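Local coordinates for protein colicin-D (Escherichia coli, PDB 5ZNM) that kills Escherichia coli and closely related bacteria by inhibiting protein synthesis through a C-terminal tRNase domain, which follows the central domain, at residues A[57-62]-A[126-131]; A[205-210]-A[258-263]; A[281-286]-A[312-317]. All coordinates share one frame; numbering follows the deposited sequence.

How the interactions relate
Interactions 1 and 2 lie near the centre of the chain and share the five-stranded antiparallel sheet. Interaction 1 is a buried backbone pairing of two of its strands. Interaction 2 works through side chains and a water: its Ile209-Phe262 contact joins strand 262-267, one of the sheet's two edge strands, to strand 207-212 of a second sheet, and it runs out to the surface at Pro205. They meet where Met127 SD packs on Ile209 CG2. Interaction 3, also buried but farther from the centre, depends on a salt bridge between the loop after strand 274-281 and the start of helix 314-329. It reaches interaction 1 through Asn282 and Ala126, and interaction 2 through Gly258.

Interaction 1 (A[57-62]-A[126-131])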
loop_
_atom_site.group_PDB
_atom_site.type_symbol
_atom_site.label_atom_id
_atom_site.label_comp_id
_atom_site.label_asym_id
_atom_site.label_seq_id
_atom_site.Cartn_x
_atom_site.Cartn_y
_atom_site.Cartn_z
ATOM N N VAL A 57 -2.262 -5.861 4.062
ATOM C CA VAL A 57 -1.586 -7.153 3.958
ATOM C C VAL A 57 -0.228 -7.005 4.622
ATOM O O VAL A 57 0.468 -6.005 4.408
ATOM C CB VAL A 57 -1.434 -7.588 2.487
ATOM C CG1 VAL A 57 -0.669 -8.923 2.390
ATOM C CG2 VAL A 57 -2.799 -7.685 1.811
ATOM N N GLN A 58 0.163 -7.993 5.428
ATOM C CA GLN A 58 1.410 -7.874 6.163
ATOM C C GLN A 58 2.183 -9.179 6.101
ATOM O O GLN A 58 1.604 -10.272 6.083
ATOM C CB GLN A 58 1.179 -7.502 7.632
ATOM C CG GLN A 58 0.640 -6.076 7.815
ATOM C CD GLN A 58 0.216 -5.803 9.258
ATOM O OE1 GLN A 58 0.857 -6.267 10.198
ATOM N NE2 GLN A 58 -0.888 -5.050 9.434
ATOM N N LEU A 59 3.504 -9.047 6.100
ATOM C CA LEU A 59 4.406 -10.188 6.193
ATOM C C LEU A 59 5.444 -9.846 7.240
ATOM O O LEU A 59 6.183 -8.871 7.083
ATOM C CB LEU A 59 5.066 -10.492 4.847
ATOM C CG LEU A 59 6.134 -11.580 4.851
ATOM C CD1 LEU A 59 5.554 -12.905 5.300
ATOM C CD2 LEU A 59 6.758 -11.723 3.463
ATOM N N ALA A 60 5.477 -10.614 8.321
ATOM C CA ALA A 60 6.432 -10.382 9.391
ATOM C C ALA A 60 7.381 -11.564 9.465
ATOM O O ALA A 60 6.975 -12.714 9.267
ATOM C CB ALA A 60 5.727 -10.166 10.742
ATOM N N MET A 61 8.646 -11.270 9.727
ATOM C CA MET A 61 9.672 -12.292 9.883
ATOM C C MET A 61 10.509 -11.933 11.103
ATOM O O MET A 61 10.920 -10.779 11.249
ATOM C CB MET A 61 10.537 -12.382 8.623
ATOM C CG MET A 61 9.749 -12.682 7.343
ATOM S SD MET A 61 10.288 -11.736 5.881
ATOM C CE MET A 61 9.630 -10.106 6.266
ATOM N N THR A 62 10.732 -12.905 11.992
ATOM C CA THR A 62 11.561 -12.646 13.166
ATOM C C THR A 62 12.909 -12.069 12.745
ATOM O O THR A 62 13.524 -12.517 11.770
ATOM C CB THR A 62 11.769 -13.926 13.981
ATOM O OG1 THR A 62 12.293 -14.949 13.133
ATOM C CG2 THR A 62 10.449 -14.404 14.587
ATOM N N ALA A 126 7.805 -16.821 10.572
ATOM C CA ALA A 126 7.170 -15.889 9.644
ATOM C C ALA A 126 5.654 -15.924 9.794
ATOM O O ALA A 126 5.065 -16.922 10.221
ATOM C CB ALA A 126 7.549 -16.189 8.187
ATOM N N MET A 127 5.021 -14.825 9.378
ATOM C CA MET A 127 3.604 -14.609 9.631
ATOM C C MET A 127 3.056 -13.727 8.520
ATOM O O MET A 127 3.604 -12.656 8.253
ATOM C CB MET A 127 3.391 -13.951 11.000
ATOM C CG MET A 127 1.938 -13.677 11.358
ATOM S SD MET A 127 1.776 -13.092 13.071
ATOM C CE MET A 127 2.743 -11.593 12.977
ATOM N N PHE A 128 2.003 -14.197 7.866
ATOM C CA PHE A 128 1.383 -13.504 6.743
ATOM C C PHE A 128 -0.084 -13.277 7.066
ATOM O O PHE A 128 -0.754 -14.178 7.579
ATOM C CB PHE A 128 1.520 -14.328 5.453
ATOM C CG PHE A 128 1.016 -13.622 4.222
ATOM C CD1 PHE A 128 1.753 -12.605 3.636
ATOM C CD2 PHE A 128 -0.196 -13.973 3.653
ATOM C CE1 PHE A 128 1.285 -11.948 2.497
ATOM C CE2 PHE A 128 -0.666 -13.318 2.512
ATOM C CZ PHE A 128 0.073 -12.308 1.941
ATOM N N SER A 129 -0.590 -12.076 6.790
ATOM C CA SER A 129 -1.950 -11.766 7.217
ATOM C C SER A 129 -2.620 -10.839 6.217
ATOM O O SER A 129 -1.966 -10.005 5.583
ATOM C CB SER A 129 -1.985 -11.128 8.612
ATOM O OG SER A 129 -1.204 -9.948 8.629
ATOM N N LEU A 130 -3.934 -11.005 6.082
ATOM C CA LEU A 130 -4.736 -10.192 5.177
ATOM C C LEU A 130 -6.185 -10.290 5.613
ATOM O O LEU A 130 -6.545 -11.128 6.439
ATOM C CB LEU A 130 -4.600 -10.632 3.715
ATOM C CG LEU A 130 -4.547 -12.106 3.282
ATOM C CD1 LEU A 130 -5.443 -13.018 4.056
ATOM C CD2 LEU A 130 -4.884 -12.214 1.800
ATOM N N SER A 131 -7.023 -9.448 5.012
ATOM C CA SER A 131 -8.430 -9.418 5.391
ATOM C C SER A 131 -9.077 -10.779 5.180
ATOM O O SER A 131 -8.905 -11.418 4.134
ATOM C CB SER A 131 -9.172 -8.351 4.595
ATOM O OG SER A 131 -8.769 -7.059 5.030
#
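Val57 meets strand 126-131 with both of its methyl groups. CG1, anti to the backbone N (chi1 178°), comes obliquely to the far end of the Phe128 ring, 3.5 Å from CZ. CG2 lies 3.9 Å from Leu130 CB, the two side chains side by side and pointing the same way. The beta-branched valine thus puts one methyl against each neighbour, and its shape suits an extended strand.

Gln58 forms a hydrogen-bonded pair with Ser129, its N and O each exchanging a bond of 2.9 Å with Ser129 O and N. Gln58 O also receives a CA-H...O contact from Phe128 CA at 3.3 Å, with the ring carbon CD1 close by. On the side-chain level only the near parts meet, Gln58 CB against the small Ser129 OG. The extended chain then carries the amide away, and its NE2 donates to Asn51 O and Ser56 OG.

Leu59 faces Phe128 in a non-hydrogen-bonded pair. Its CB stands at the ring edge, 4.1 Å from Phe128 CD1, and Leu59 CD1 lies 3.5 Å from Met127 O. Strand 163-170 covers this apolar face, Leu164 meeting Leu59 and Leu166 meeting Phe128.

Ala60 pairs with Met127 by two bonds of unequal straightness: Ala60 N to Met127 O is short at 2.8 Å and nearly linear (170°), while Met127 N to Ala60 O is bent to 138°. The short alanine suits the long methionine, whose chain turns at its last torsion and sets CE 4.0 Å from Ala60 CB.

Met61 touches with CG, against Ala126 CB, and the rest of its chain leads away.

Strand 65-71 flanks the first strand and strand 274-281 the second. The antiparallel pair, with its alternating hydrogen-bonded and non-hydrogen-bonded positions, is thus a classic interior piece of a five-stranded antiparallel β-sheet.

Interaction 2 (A[205-210]-A[258-263])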
loop_
_atom_site.group_PDB
_atom_site.type_symbol
_atom_site.label_atom_id
_atom_site.label_comp_id
_atom_site.label_asym_id
_atom_site.label_seq_id
_atom_site.Cartn_x
_atom_site.Cartn_y
_atom_site.Cartn_z
ATOM N N PRO A 205 6.498 -25.087 20.695
ATOM C CA PRO A 205 5.846 -24.615 21.929
ATOM C C PRO A 205 4.722 -23.637 21.625
ATOM O O PRO A 205 4.512 -23.278 20.460
ATOM C CB PRO A 205 6.979 -23.891 22.679
ATOM C CG PRO A 205 7.898 -23.438 21.540
ATOM C CD PRO A 205 7.859 -24.545 20.557
ATOM N N SER A 206 3.997 -23.199 22.653
ATOM C CA SER A 206 3.044 -22.115 22.501
ATOM C C SER A 206 3.739 -20.917 21.878
ATOM O O SER A 206 4.913 -20.659 22.146
ATOM C CB SER A 206 2.450 -21.703 23.857
ATOM O OG SER A 206 1.998 -22.839 24.592
ATOM N N ARG A 207 3.001 -20.173 21.055
ATOM C CA ARG A 207 3.561 -19.062 20.292
ATOM C C ARG A 207 2.868 -17.776 20.714
ATOM O O ARG A 207 1.639 -17.665 20.623
ATOM C CB ARG A 207 3.392 -19.301 18.795
ATOM C CG ARG A 207 4.514 -18.774 17.886
ATOM C CD ARG A 207 5.370 -17.688 18.506
ATOM N NE ARG A 207 6.610 -17.482 17.758
ATOM C CZ ARG A 207 7.329 -16.363 17.784
ATOM N NH1 ARG A 207 6.929 -15.318 18.508
ATOM N NH2 ARG A 207 8.448 -16.285 17.080
ATOM N N THR A 208 3.658 -16.803 21.143
ATOM C CA THR A 208 3.174 -15.458 21.422
ATOM C C THR A 208 3.277 -14.574 20.178
ATOM O O THR A 208 4.338 -14.507 19.553
ATOM C CB THR A 208 4.001 -14.855 22.547
ATOM O OG1 THR A 208 3.765 -15.594 23.754
ATOM C CG2 THR A 208 3.645 -13.391 22.722
ATOM N N ILE A 209 2.187 -13.891 19.829
ATOM C CA ILE A 209 2.193 -12.907 18.745
ATOM C C ILE A 209 1.817 -11.572 19.353
ATOM O O ILE A 209 0.816 -11.483 20.066
ATOM C CB ILE A 209 1.216 -13.283 17.616
ATOM C CG1 ILE A 209 1.636 -14.606 16.972
ATOM C CG2 ILE A 209 1.139 -12.170 16.560
ATOM C CD1 ILE A 209 0.491 -15.314 16.313
ATOM N N LEU A 210 2.649 -10.563 19.127
ATOM C CA LEU A 210 2.378 -9.220 19.623
ATOM C C LEU A 210 1.482 -8.479 18.637
ATOM O O LEU A 210 1.539 -8.712 17.428
ATOM C CB LEU A 210 3.689 -8.453 19.817
ATOM C CG LEU A 210 4.666 -9.067 20.819
ATOM C CD1 LEU A 210 5.976 -8.302 20.842
ATOM C CD2 LEU A 210 4.052 -9.109 22.208
ATOM N N GLY A 258 0.800 -28.964 10.196
ATOM C CA GLY A 258 1.585 -27.825 9.777
ATOM C C GLY A 258 0.837 -26.508 9.759
ATOM O O GLY A 258 1.391 -25.511 9.281
ATOM N N LEU A 259 -0.402 -26.471 10.263
ATOM C CA LEU A 259 -1.280 -25.307 10.153
ATOM C C LEU A 259 -1.468 -24.667 11.516
ATOM O O LEU A 259 -2.144 -25.230 12.382
ATOM C CB LEU A 259 -2.638 -25.695 9.578
ATOM C CG LEU A 259 -2.637 -26.126 8.123
ATOM C CD1 LEU A 259 -4.068 -26.198 7.634
ATOM C CD2 LEU A 259 -1.821 -25.166 7.284
ATOM N N ARG A 260 -0.917 -23.475 11.689
ATOM C CA ARG A 260 -1.197 -22.644 12.850
ATOM C C ARG A 260 -1.748 -21.323 12.326
ATOM O O ARG A 260 -1.082 -20.289 12.390
ATOM C CB ARG A 260 0.037 -22.430 13.696
ATOM C CG ARG A 260 0.806 -23.681 13.980
ATOM C CD ARG A 260 2.071 -23.310 14.678
ATOM N NE ARG A 260 1.891 -23.237 16.121
ATOM C CZ ARG A 260 2.862 -22.866 16.948
ATOM N NH1 ARG A 260 4.058 -22.525 16.445
ATOM N NH2 ARG A 260 2.651 -22.854 18.263
ATOM N N ASP A 261 -2.933 -21.376 11.738
ATOM C CA ASP A 261 -3.576 -20.178 11.216
ATOM C C ASP A 261 -4.774 -19.823 12.085
ATOM O O ASP A 261 -5.334 -20.669 12.789
ATOM C CB ASP A 261 -4.004 -20.370 9.751
ATOM C CG ASP A 261 -4.816 -21.635 9.550
ATOM O OD1 ASP A 261 -4.591 -22.603 10.304
ATOM O OD2 ASP A 261 -5.674 -21.662 8.644
ATOM N N PHE A 262 -5.159 -18.548 12.052
ATOM C CA PHE A 262 -6.262 -18.118 12.899
ATOM C C PHE A 262 -6.857 -16.845 12.320
ATOM O O PHE A 262 -6.340 -16.276 11.358
ATOM C CB PHE A 262 -5.802 -17.900 14.347
ATOM C CG PHE A 262 -4.782 -16.786 14.520
ATOM C CD1 PHE A 262 -3.421 -17.035 14.356
ATOM C CD2 PHE A 262 -5.191 -15.498 14.882
ATOM C CE1 PHE A 262 -2.484 -16.033 14.532
ATOM C CE2 PHE A 262 -4.268 -14.482 15.057
ATOM C CZ PHE A 262 -2.901 -14.747 14.881
ATOM N N ILE A 263 -7.955 -16.406 12.922
ATOM C CA ILE A 263 -8.579 -15.130 12.598
ATOM C C ILE A 263 -8.640 -14.298 13.874
ATOM O O ILE A 263 -8.867 -14.838 14.965
ATOM C CB ILE A 263 -9.979 -15.351 11.983
ATOM C CG1 ILE A 263 -9.819 -15.973 10.589
ATOM C CG2 ILE A 263 -10.770 -14.045 11.904
ATOM C CD1 ILE A 263 -11.090 -16.520 10.000
HETATM O O HOH W 1 6.031 -21.940 18.636
#
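Arg260 reaches across to Pro205, its NH2 donating to Pro205 O at 2.9 Å along a rather bent path (141°). CG starts out anti to the carbonyl carbon, the second torsion keeps CD extended, and chi3 of 88° turns NE off that line. One water doubles the link: it lies in the guanidinium plane, accepting from Arg260 NH1 at 3.0 Å and donating to Pro205 O. Arginine suits this spot because it is long and carries several N-H groups, letting it serve Pro205 O, Pro199 O and the water at once.

Arg207 crosses Arg260 at about a right angle and touches it with aliphatic carbon, CB lying 3.7 Å from Arg260 NH2. Its chi2 of -21°, close to eclipsed, takes CD off the usual staggered course. NE forms a salt bridge with Glu125, NH1 donates to Thr208 O and NH2 to Gly46 O. Arg207 NE is 5.8 Å from Arg260 NH1, and the glutamate probably eases these like charges.

Ile209 and Phe262 meet tip to tip. Ile209 CG1 is anti to the carbonyl carbon, and an extended second torsion carries CD1 out to the ring, 3.5 Å from Phe262 CE1.

Around this apolar pair, Phe262 also packs on Ile196 and Leu198 of strand 194-198, the partner of strand 207-212 in its sheet, while Leu281 of strand 274-281 touches Ile209; the contact thus bridges two sheets.

Interaction 3 (A[281-286]-A[312-317]); sequences LNDPLD and KNRETL
Asp283 OD1 accepts two hydrogen bonds. Leu285 N, 2.8 Å away, takes the anti lone pair and closes an Asx turn, and Arg314 NH1 comes from the syn side at 3.0 Å. The other carboxylate oxygen, OD2, binds Arg314 NH2 through its syn lone pair at 2.7 Å. Arginine therefore grips aspartate end-on, tip to tip, one nitrogen to each oxygen, with the two flat groups 32° apart. Asp283 CG, anti to the backbone N (chi1 -170°), starts the carboxylate toward the helix.

A type I turn from Asp283 to Asp286 stiffens the loop, Asp286 N donating to Asp283 O. Proline suits the second position of such a turn. Leu285 runs alongside Arg314, antiparallel to it, its CD1 3.7 Å from NH1, and crosses Leu317 at about a right angle, CD1 4.1 Å from Leu317 CB.

The helix begins with a capping box: Asn313, the N-cap, accepts from Thr316 N through OD1 at 2.9 Å, and Thr316 OG1 accepts from Asn313 N.

Arg314 NE also forms a salt bridge with Asp255; the two carboxylates probably offset the positive charge of Arg314 and of Arg292, whose NH1 lies close to Arg314 NH2. Chemically, a fixed, directional charge pair with a small apolar flank joins the loop after strand 274-281 to the first turn of helix 314-329, which probably belongs to the tRNase domain.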
loop_
_atom_site.group_PDB
_atom_site.type_symbol
_atom_site.label_atom_id
_atom_site.label_comp_id
_atom_site.label_asym_id
_atom_site.label_seq_id
_atom_site.Cartn_x
_atom_site.Cartn_y
_atom_site.Cartn_z
ATOM N N LEU A 281 0.907 -18.826 9.771
ATOM C CA LEU A 281 2.255 -18.925 10.295
ATOM C C LEU A 281 3.021 -20.015 9.554
ATOM O O LEU A 281 2.446 -20.829 8.827
ATOM C CB LEU A 281 2.258 -19.201 11.805
ATOM C CG LEU A 281 2.342 -17.964 12.708
ATOM C CD1 LEU A 281 1.005 -17.293 12.799
ATOM C CD2 LEU A 281 2.859 -18.311 14.099
ATOM N N ASN A 282 4.340 -19.983 9.699
ATOM C CA ASN A 282 5.153 -21.034 9.101
ATOM C C ASN A 282 4.852 -22.378 9.749
ATOM O O ASN A 282 4.547 -22.469 10.947
ATOM C CB ASN A 282 6.650 -20.725 9.250
ATOM C CG ASN A 282 7.070 -20.573 10.692
ATOM O OD1 ASN A 282 6.853 -19.516 11.295
ATOM N ND2 ASN A 282 7.678 -21.623 11.261
ATOM N N ASP A 283 4.942 -23.424 8.937
ATOM C CA ASP A 283 5.022 -24.784 9.454
ATOM C C ASP A 283 6.108 -24.865 10.529
ATOM O O ASP A 283 7.197 -24.312 10.341
ATOM C CB ASP A 283 5.345 -25.741 8.302
ATOM C CG ASP A 283 5.202 -27.210 8.684
ATOM O OD1 ASP A 283 5.948 -27.689 9.567
ATOM O OD2 ASP A 283 4.363 -27.897 8.067
ATOM N N PRO A 284 5.860 -25.542 11.665
ATOM C CA PRO A 284 6.905 -25.646 12.697
ATOM C C PRO A 284 8.221 -26.174 12.162
ATOM O O PRO A 284 9.286 -25.848 12.701
ATOM C CB PRO A 284 6.293 -26.619 13.717
ATOM C CG PRO A 284 4.843 -26.513 13.519
ATOM C CD PRO A 284 4.608 -26.198 12.080
ATOM N N LEU A 285 8.186 -26.961 11.095
ATOM C CA LEU A 285 9.403 -27.575 10.578
ATOM C C LEU A 285 10.077 -26.732 9.512
ATOM O O LEU A 285 11.151 -27.114 9.035
ATOM C CB LEU A 285 9.098 -28.965 10.009
ATOM C CG LEU A 285 8.652 -30.045 11.007
ATOM C CD1 LEU A 285 8.193 -31.298 10.259
ATOM C CD2 LEU A 285 9.764 -30.380 12.016
ATOM N N ASP A 286 9.475 -25.608 9.121
ATOM C CA ASP A 286 10.041 -24.714 8.116
ATOM C C ASP A 286 10.434 -23.427 8.827
ATOM O O ASP A 286 9.591 -22.560 9.070
ATOM C CB ASP A 286 9.047 -24.459 6.985
ATOM C CG ASP A 286 8.874 -25.668 6.092
ATOM O OD1 ASP A 286 8.814 -26.792 6.624
ATOM O OD2 ASP A 286 8.805 -25.504 4.861
ATOM N N LYS A 312 8.366 -41.979 7.287
ATOM C CA LYS A 312 8.549 -40.534 7.262
ATOM C C LYS A 312 7.189 -39.874 7.412
ATOM O O LYS A 312 6.345 -39.978 6.521
ATOM C CB LYS A 312 9.221 -40.079 5.975
ATOM C CG LYS A 312 10.619 -40.592 5.853
ATOM C CD LYS A 312 11.420 -39.744 4.901
ATOM C CE LYS A 312 11.000 -39.964 3.483
ATOM N NZ LYS A 312 12.123 -39.571 2.592
ATOM N N ASN A 313 6.981 -39.192 8.533
ATOM C CA ASN A 313 5.749 -38.447 8.759
ATOM C C ASN A 313 6.097 -37.273 9.657
ATOM O O ASN A 313 7.263 -37.077 10.011
ATOM C CB ASN A 313 4.652 -39.340 9.357
ATOM C CG ASN A 313 5.113 -40.061 10.611
ATOM O OD1 ASN A 313 5.789 -39.478 11.461
ATOM N ND2 ASN A 313 4.764 -41.336 10.725
ATOM N N ARG A 314 5.079 -36.489 10.039
ATOM C CA ARG A 314 5.366 -35.287 10.816
ATOM C C ARG A 314 6.127 -35.636 12.081
ATOM O O ARG A 314 7.095 -34.961 12.452
ATOM C CB ARG A 314 4.080 -34.541 11.182
ATOM C CG ARG A 314 4.337 -33.370 12.142
ATOM C CD ARG A 314 3.252 -32.281 12.055
ATOM N NE ARG A 314 3.129 -31.715 10.715
ATOM C CZ ARG A 314 3.863 -30.705 10.240
ATOM N NH1 ARG A 314 4.810 -30.131 10.978
ATOM N NH2 ARG A 314 3.668 -30.279 9.002
ATOM N N GLU A 315 5.682 -36.689 12.753
ATOM C CA GLU A 315 6.283 -37.137 13.998
ATOM C C GLU A 315 7.759 -37.505 13.821
ATOM O O GLU A 315 8.617 -37.074 14.600
ATOM C CB GLU A 315 5.457 -38.321 14.490
ATOM C CG GLU A 315 5.856 -38.941 15.747
ATOM C CD GLU A 315 4.868 -40.031 16.149
ATOM O OE1 GLU A 315 3.778 -39.676 16.633
ATOM O OE2 GLU A 315 5.172 -41.226 15.951
ATOM N N THR A 316 8.084 -38.288 12.795
ATOM C CA THR A 316 9.472 -38.727 12.693
ATOM C C THR A 316 10.373 -37.639 12.119
ATOM O O THR A 316 11.544 -37.540 12.515
ATOM C CB THR A 316 9.574 -40.015 11.863
ATOM O OG1 THR A 316 9.140 -39.778 10.510
ATOM C CG2 THR A 316 8.708 -41.092 12.474
ATOM N N LEU A 317 9.855 -36.800 11.217
ATOM C CA LEU A 317 10.649 -35.659 10.764
ATOM C C LEU A 317 10.886 -34.667 11.890
ATOM O O LEU A 317 11.936 -34.022 11.919
ATOM C CB LEU A 317 9.985 -34.949 9.575
ATOM C CG LEU A 317 9.796 -35.767 8.292
ATOM C CD1 LEU A 317 9.293 -34.866 7.153
ATOM C CD2 LEU A 317 11.077 -36.493 7.893
#